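Local coordinates for cytoplasmic protein (Bacillus cereus, PDB 2O3L) that is of unknown function but forms a compact, all-helical DUF1048 domain with a left-handed superhelix fold, at residues A[5-10]-A[45-50]; A[22-27]-A[70-75]. One frame throughout, in Å; residues are numbered along the deposited sequence.

In the fold
Both contacts belong to one all-helical DUF1048 domain with a left-handed superhelix fold, and each ties together helices that are not successive in the chain. Contact 1 joins helix 2-11 to helix 36-56; contact 2 joins helix 15-31 to helix 68-82. Their segments alternate along the sequence, 5-10, 22-27, 45-50, 70-75, and the two centres lie about 14 Å apart on opposite sides of the chain's centre. Among the places where they touch, L46 packs its CD1 against CE2 of F71 (3.7 Å) and its CD2 against CD1 of I24 (3.7 Å), and M7 packs on Q25. Helix 36-56 thus takes part in contact 1 and also packs on both helices of contact 2.

Contact 1 of 2, residues A[5-10]-A[45-50]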
loop_
_atom_site.group_PDB
_atom_site.type_symbol
_atom_site.label_atom_id
_atom_site.label_comp_id
_atom_site.label_asym_id
_atom_site.label_seq_id
_atom_site.Cartn_x
_atom_site.Cartn_y
_atom_site.Cartn_z
HETATM N N MSE A 5 -7.423 -7.250 -10.337
HETATM C CA MSE A 5 -8.546 -6.940 -9.473
HETATM C C MSE A 5 -8.120 -5.986 -8.367
HETATM O O MSE A 5 -8.858 -5.082 -7.992
HETATM C CB MSE A 5 -9.061 -8.255 -8.908
HETATM C CG MSE A 5 -10.305 -8.163 -8.066
HETATM SE SE MSE A 5 -9.876 -8.420 -6.146
HETATM C CE MSE A 5 -10.799 -10.222 -6.003
HETATM N N MSE A 6 -6.925 -6.198 -7.837
HETATM C CA MSE A 6 -6.423 -5.395 -6.759
HETATM C C MSE A 6 -6.071 -4.009 -7.299
HETATM O O MSE A 6 -6.319 -3.021 -6.631
HETATM C CB MSE A 6 -5.206 -6.069 -6.094
HETATM C CG MSE A 6 -5.576 -7.350 -5.314
HETATM SE SE MSE A 6 -6.474 -6.925 -3.602
HETATM C CE MSE A 6 -6.812 -8.705 -2.919
HETATM N N MSE A 7 -5.511 -3.935 -8.507
HETATM C CA MSE A 7 -5.216 -2.626 -9.107
HETATM C C MSE A 7 -6.526 -1.877 -9.469
HETATM O O MSE A 7 -6.603 -0.664 -9.350
HETATM C CB MSE A 7 -4.307 -2.767 -10.317
HETATM C CG MSE A 7 -2.940 -3.340 -9.992
HETATM SE SE MSE A 7 -1.998 -2.395 -8.577
HETATM C CE MSE A 7 -2.404 -3.754 -7.050
ATOM N N ALA A 8 -7.571 -2.613 -9.832
ATOM C CA ALA A 8 -8.874 -1.999 -10.092
ATOM C C ALA A 8 -9.462 -1.356 -8.825
ATOM O O ALA A 8 -10.048 -0.266 -8.872
ATOM C CB ALA A 8 -9.820 -3.028 -10.641
ATOM N N ARG A 9 -9.296 -2.027 -7.690
ATOM C CA ARG A 9 -9.697 -1.471 -6.438
ATOM C C ARG A 9 -8.948 -0.195 -6.096
ATOM O O ARG A 9 -9.527 0.735 -5.510
ATOM C CB ARG A 9 -9.547 -2.513 -5.350
ATOM C CG ARG A 9 -10.567 -3.637 -5.573
ATOM C CD ARG A 9 -10.375 -4.845 -4.687
ATOM N NE ARG A 9 -10.104 -4.435 -3.322
ATOM C CZ ARG A 9 -10.000 -5.264 -2.302
ATOM N NH1 ARG A 9 -10.182 -6.575 -2.471
ATOM N NH2 ARG A 9 -9.752 -4.760 -1.100
ATOM N N VAL A 10 -7.666 -0.131 -6.457
ATOM C CA VAL A 10 -6.875 1.083 -6.227
ATOM C C VAL A 10 -7.425 2.214 -7.088
ATOM O O VAL A 10 -7.596 3.321 -6.624
ATOM C CB VAL A 10 -5.366 0.872 -6.519
ATOM C CG1 VAL A 10 -4.605 2.171 -6.471
ATOM C CG2 VAL A 10 -4.768 -0.076 -5.466
ATOM N N GLU A 45 -2.903 -6.180 1.605
ATOM C CA GLU A 45 -3.336 -5.768 2.922
ATOM C C GLU A 45 -3.478 -4.259 2.958
ATOM O O GLU A 45 -4.425 -3.721 3.543
ATOM C CB GLU A 45 -2.395 -6.259 4.023
ATOM C CG GLU A 45 -2.387 -7.753 4.201
ATOM C CD GLU A 45 -3.671 -8.334 4.798
ATOM O OE1 GLU A 45 -4.644 -7.584 5.086
ATOM O OE2 GLU A 45 -3.672 -9.554 5.010
ATOM N N LEU A 46 -2.545 -3.577 2.321
ATOM C CA LEU A 46 -2.578 -2.137 2.315
ATOM C C LEU A 46 -3.804 -1.594 1.552
ATOM O O LEU A 46 -4.383 -0.566 1.961
ATOM C CB LEU A 46 -1.299 -1.554 1.752
ATOM C CG LEU A 46 -1.206 -0.015 1.764
ATOM C CD1 LEU A 46 -0.991 0.468 3.195
ATOM C CD2 LEU A 46 -0.050 0.408 0.880
ATOM N N ILE A 47 -4.220 -2.288 0.493
ATOM C CA ILE A 47 -5.404 -1.871 -0.260
ATOM C C ILE A 47 -6.665 -2.085 0.591
ATOM O O ILE A 47 -7.588 -1.284 0.538
ATOM C CB ILE A 47 -5.511 -2.665 -1.585
ATOM C CG1 ILE A 47 -4.364 -2.228 -2.517
ATOM C CG2 ILE A 47 -6.872 -2.500 -2.248
ATOM C CD1 ILE A 47 -4.062 -3.202 -3.636
ATOM N N ASP A 48 -6.724 -3.171 1.358
ATOM C CA ASP A 48 -7.824 -3.338 2.302
ATOM C C ASP A 48 -7.869 -2.151 3.284
ATOM O O ASP A 48 -8.933 -1.627 3.600
ATOM C CB ASP A 48 -7.711 -4.632 3.101
ATOM C CG ASP A 48 -8.321 -5.823 2.403
ATOM O OD1 ASP A 48 -9.082 -5.629 1.445
ATOM O OD2 ASP A 48 -8.046 -6.965 2.821
ATOM N N LEU A 49 -6.714 -1.776 3.801
ATOM C CA LEU A 49 -6.642 -0.691 4.794
ATOM C C LEU A 49 -7.045 0.660 4.153
ATOM O O LEU A 49 -7.798 1.410 4.725
ATOM C CB LEU A 49 -5.240 -0.600 5.354
ATOM C CG LEU A 49 -4.959 0.417 6.468
ATOM C CD1 LEU A 49 -5.479 -0.076 7.758
ATOM C CD2 LEU A 49 -3.463 0.700 6.589
ATOM N N PHE A 50 -6.521 0.945 2.974
ATOM C CA PHE A 50 -6.858 2.141 2.234
ATOM C C PHE A 50 -8.335 2.177 1.825
ATOM O O PHE A 50 -8.979 3.233 1.939
ATOM C CB PHE A 50 -5.975 2.286 0.983
ATOM C CG PHE A 50 -4.634 2.912 1.216
ATOM C CD1 PHE A 50 -4.059 2.989 2.455
ATOM C CD2 PHE A 50 -3.905 3.398 0.119
ATOM C CE1 PHE A 50 -2.790 3.562 2.629
ATOM C CE2 PHE A 50 -2.665 3.998 0.293
ATOM C CZ PHE A 50 -2.092 4.072 1.552
HETATM O O HOH W 1 -9.644 -8.638 0.253
#
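I47 and D48 of helix 36-56 meet R9 and its neighbours on helix 2-11 where the two short helical segments run roughly parallel, their axes 10.3 Å apart and inclined at 29°. The nearest CA atoms are those of V10 and I47. This is helix-helix packing of the knobs-into-holes kind within the superhelix: I47 is the knob, and M6, M7, R9 and V10 form the hole. CG1 of I47 stands beside its backbone N (chi1 -69°) and lies 3.7 Å from CG2 of V10, the two side chains crossing at about a right angle. Farther out, I47 CD1 reaches CB and the backbone O of M6 and comes 3.8 Å from CE of M7. The other branch, CG2 of I47, comes obliquely to the guanidinium, 3.8 Å from R9 NH2. Helix 15-31 borders the same apolar cluster, F21 touching both V10 and I47. At the margin the contact turns polar. SE of M6 lies over one face of the R9 guanidinium, 3.9 Å above the plane and offset toward the rim, while NH2 has a second acidic partner in E51, so two carboxylates share one nitrogen. A water accepts a weak bond from R9 NH1 and donates to D48 OD1. The salt bridge itself joins R9 NH2 to D48 OD1 at 2.8 Å, with OD1 almost in the guanidinium plane and an N-H...O angle of 148°.

Contact 2 of 2, residues A[22-27]-A[70-75]; sequences KKIQNY and SFADEL
Y27 of helix 15-31 lies against A72 and D73 of helix 68-82 in a helix-helix packing of the superhelical domain. The axes of the two short segments approach to 9.4 Å at a signed crossing angle of -50°, and I24 and A72 are the residues whose CA atoms come nearest, 5.6 Å apart. The methyl of A72 sits at this approach and points toward helix 15-31. From its CB, which already touches CB of A72, the tyrosine extends with CG anti to the backbone N (chi1 -179°). CG and then CD1 come obliquely against the same methyl, CD1 coming to 3.4 Å from A72 CB. Next along the ring, CE1 reaches the backbone N and CA of D73, while CZ approaches that residue's CB and OD1. At the tip, OH donates a hydrogen bond to D73 OD1 over 3.0 Å. The acceptor lies in the plane of the ring, but the hydroxyl meets it from above the carboxylate plane, and the two planes are 78° apart. The aromatic side chain thus combines apolar packing near its base with a hydrogen bond at its hydroxyl, to the exposed D73. I24, itself buried, makes the rest of the apolar contact. Its CD1 rests 3.7 Å from CD2 of the F71 ring, whereas CG2 faces A72 CB and lies 4.2 Å from L75 CD2. Helix 36-56 covers this apolar side, with F50 reaching I24 and I42 reaching L75; Y27 also stacks on F31 of its own helix and touches A69 of helix 68-82.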
loop_
_atom_site.group_PDB
_atom_site.type_symbol
_atom_site.label_atom_id
_atom_site.label_comp_id
_atom_site.label_asym_id
_atom_site.label_seq_id
_atom_site.Cartn_x
_atom_site.Cartn_y
_atom_site.Cartn_z
ATOM N N LYS A 22 0.662 4.346 -5.257
ATOM C CA LYS A 22 1.692 4.254 -6.279
ATOM C C LYS A 22 3.081 4.570 -5.723
ATOM O O LYS A 22 4.062 3.902 -6.071
ATOM C CB LYS A 22 1.366 5.229 -7.396
ATOM C CG LYS A 22 2.387 5.224 -8.507
ATOM C CD LYS A 22 1.956 6.073 -9.723
ATOM C CE LYS A 22 2.113 7.560 -9.505
ATOM N NZ LYS A 22 2.024 8.185 -10.824
ATOM N N LYS A 23 3.158 5.581 -4.863
ATOM C CA LYS A 23 4.425 5.932 -4.205
ATOM C C LYS A 23 4.969 4.717 -3.393
ATOM O O LYS A 23 6.096 4.342 -3.530
ATOM C CB LYS A 23 4.273 7.180 -3.339
ATOM C CG LYS A 23 4.218 8.509 -4.081
ATOM C CD LYS A 23 3.981 9.729 -3.165
ATOM C CE LYS A 23 5.011 9.876 -2.032
ATOM N NZ LYS A 23 5.042 11.218 -1.303
ATOM N N ILE A 24 4.120 4.098 -2.602
ATOM C CA ILE A 24 4.451 2.947 -1.779
ATOM C C ILE A 24 4.812 1.708 -2.587
ATOM O O ILE A 24 5.780 0.996 -2.276
ATOM C CB ILE A 24 3.270 2.620 -0.884
ATOM C CG1 ILE A 24 3.074 3.768 0.104
ATOM C CG2 ILE A 24 3.529 1.325 -0.118
ATOM C CD1 ILE A 24 1.839 3.627 0.946
ATOM N N GLN A 25 4.034 1.453 -3.635
ATOM C CA GLN A 25 4.344 0.338 -4.533
ATOM C C GLN A 25 5.743 0.517 -5.141
ATOM O O GLN A 25 6.586 -0.408 -5.131
ATOM C CB GLN A 25 3.266 0.246 -5.610
ATOM C CG GLN A 25 3.383 -0.932 -6.497
ATOM C CD GLN A 25 2.201 -1.054 -7.412
ATOM O OE1 GLN A 25 1.788 -0.061 -8.007
ATOM N NE2 GLN A 25 1.640 -2.275 -7.536
ATOM N N ASN A 26 6.034 1.722 -5.606
ATOM C CA ASN A 26 7.341 1.973 -6.165
ATOM C C ASN A 26 8.438 1.877 -5.096
ATOM O O ASN A 26 9.533 1.352 -5.356
ATOM C CB ASN A 26 7.379 3.316 -6.892
ATOM C CG ASN A 26 6.775 3.229 -8.284
ATOM O OD1 ASN A 26 7.396 2.689 -9.211
ATOM N ND2 ASN A 26 5.552 3.733 -8.436
ATOM N N TYR A 27 8.167 2.405 -3.915
ATOM C CA TYR A 27 9.173 2.376 -2.855
ATOM C C TYR A 27 9.551 0.891 -2.561
ATOM O O TYR A 27 10.720 0.515 -2.474
ATOM C CB TYR A 27 8.687 3.087 -1.607
ATOM C CG TYR A 27 9.731 3.084 -0.511
ATOM C CD1 TYR A 27 9.908 1.964 0.325
ATOM C CD2 TYR A 27 10.529 4.175 -0.301
ATOM C CE1 TYR A 27 10.865 1.970 1.341
ATOM C CE2 TYR A 27 11.502 4.197 0.703
ATOM C CZ TYR A 27 11.671 3.096 1.506
ATOM O OH TYR A 27 12.636 3.141 2.456
ATOM N N SER A 70 8.971 6.509 5.028
ATOM C CA SER A 70 9.144 5.892 6.315
ATOM C C SER A 70 8.004 4.894 6.601
ATOM O O SER A 70 8.246 3.842 7.189
ATOM C CB SER A 70 9.278 6.954 7.393
ATOM O OG SER A 70 9.187 6.347 8.641
ATOM N N PHE A 71 6.790 5.209 6.162
ATOM C CA PHE A 71 5.673 4.278 6.208
ATOM C C PHE A 71 5.976 2.990 5.402
ATOM O O PHE A 71 5.847 1.877 5.914
ATOM C CB PHE A 71 4.407 4.940 5.653
ATOM C CG PHE A 71 3.205 4.061 5.689
ATOM C CD1 PHE A 71 2.538 3.835 6.880
ATOM C CD2 PHE A 71 2.762 3.411 4.552
ATOM C CE1 PHE A 71 1.423 2.995 6.911
ATOM C CE2 PHE A 71 1.659 2.568 4.576
ATOM C CZ PHE A 71 0.996 2.351 5.773
ATOM N N ALA A 72 6.388 3.164 4.152
ATOM C CA ALA A 72 6.635 2.047 3.267
ATOM C C ALA A 72 7.801 1.242 3.804
ATOM O O ALA A 72 7.765 0.010 3.805
ATOM C CB ALA A 72 6.888 2.530 1.861
ATOM N N ASP A 73 8.762 1.945 4.385
ATOM C CA ASP A 73 9.954 1.343 4.889
ATOM C C ASP A 73 9.575 0.446 6.051
ATOM O O ASP A 73 10.062 -0.665 6.145
ATOM C CB ASP A 73 10.952 2.420 5.304
ATOM C CG ASP A 73 12.302 1.877 5.567
ATOM O OD1 ASP A 73 12.842 1.196 4.672
ATOM O OD2 ASP A 73 12.834 2.143 6.654
ATOM N N GLU A 74 8.669 0.904 6.901
ATOM C CA GLU A 74 8.218 0.106 8.033
ATOM C C GLU A 74 7.263 -1.007 7.601
ATOM O O GLU A 74 7.029 -1.959 8.318
ATOM C CB GLU A 74 7.504 0.991 9.041
ATOM C CG GLU A 74 7.459 0.398 10.427
ATOM C CD GLU A 74 6.710 1.275 11.406
ATOM O OE1 GLU A 74 6.570 2.493 11.130
ATOM O OE2 GLU A 74 6.250 0.734 12.447
ATOM N N LEU A 75 6.662 -0.851 6.448
ATOM C CA LEU A 75 5.834 -1.876 5.866
ATOM C C LEU A 75 6.753 -2.971 5.255
ATOM O O LEU A 75 6.562 -4.132 5.504
ATOM C CB LEU A 75 4.934 -1.201 4.821
ATOM C CG LEU A 75 3.561 -1.717 4.474
ATOM C CD1 LEU A 75 2.631 -1.870 5.664
ATOM C CD2 LEU A 75 2.976 -0.773 3.451
#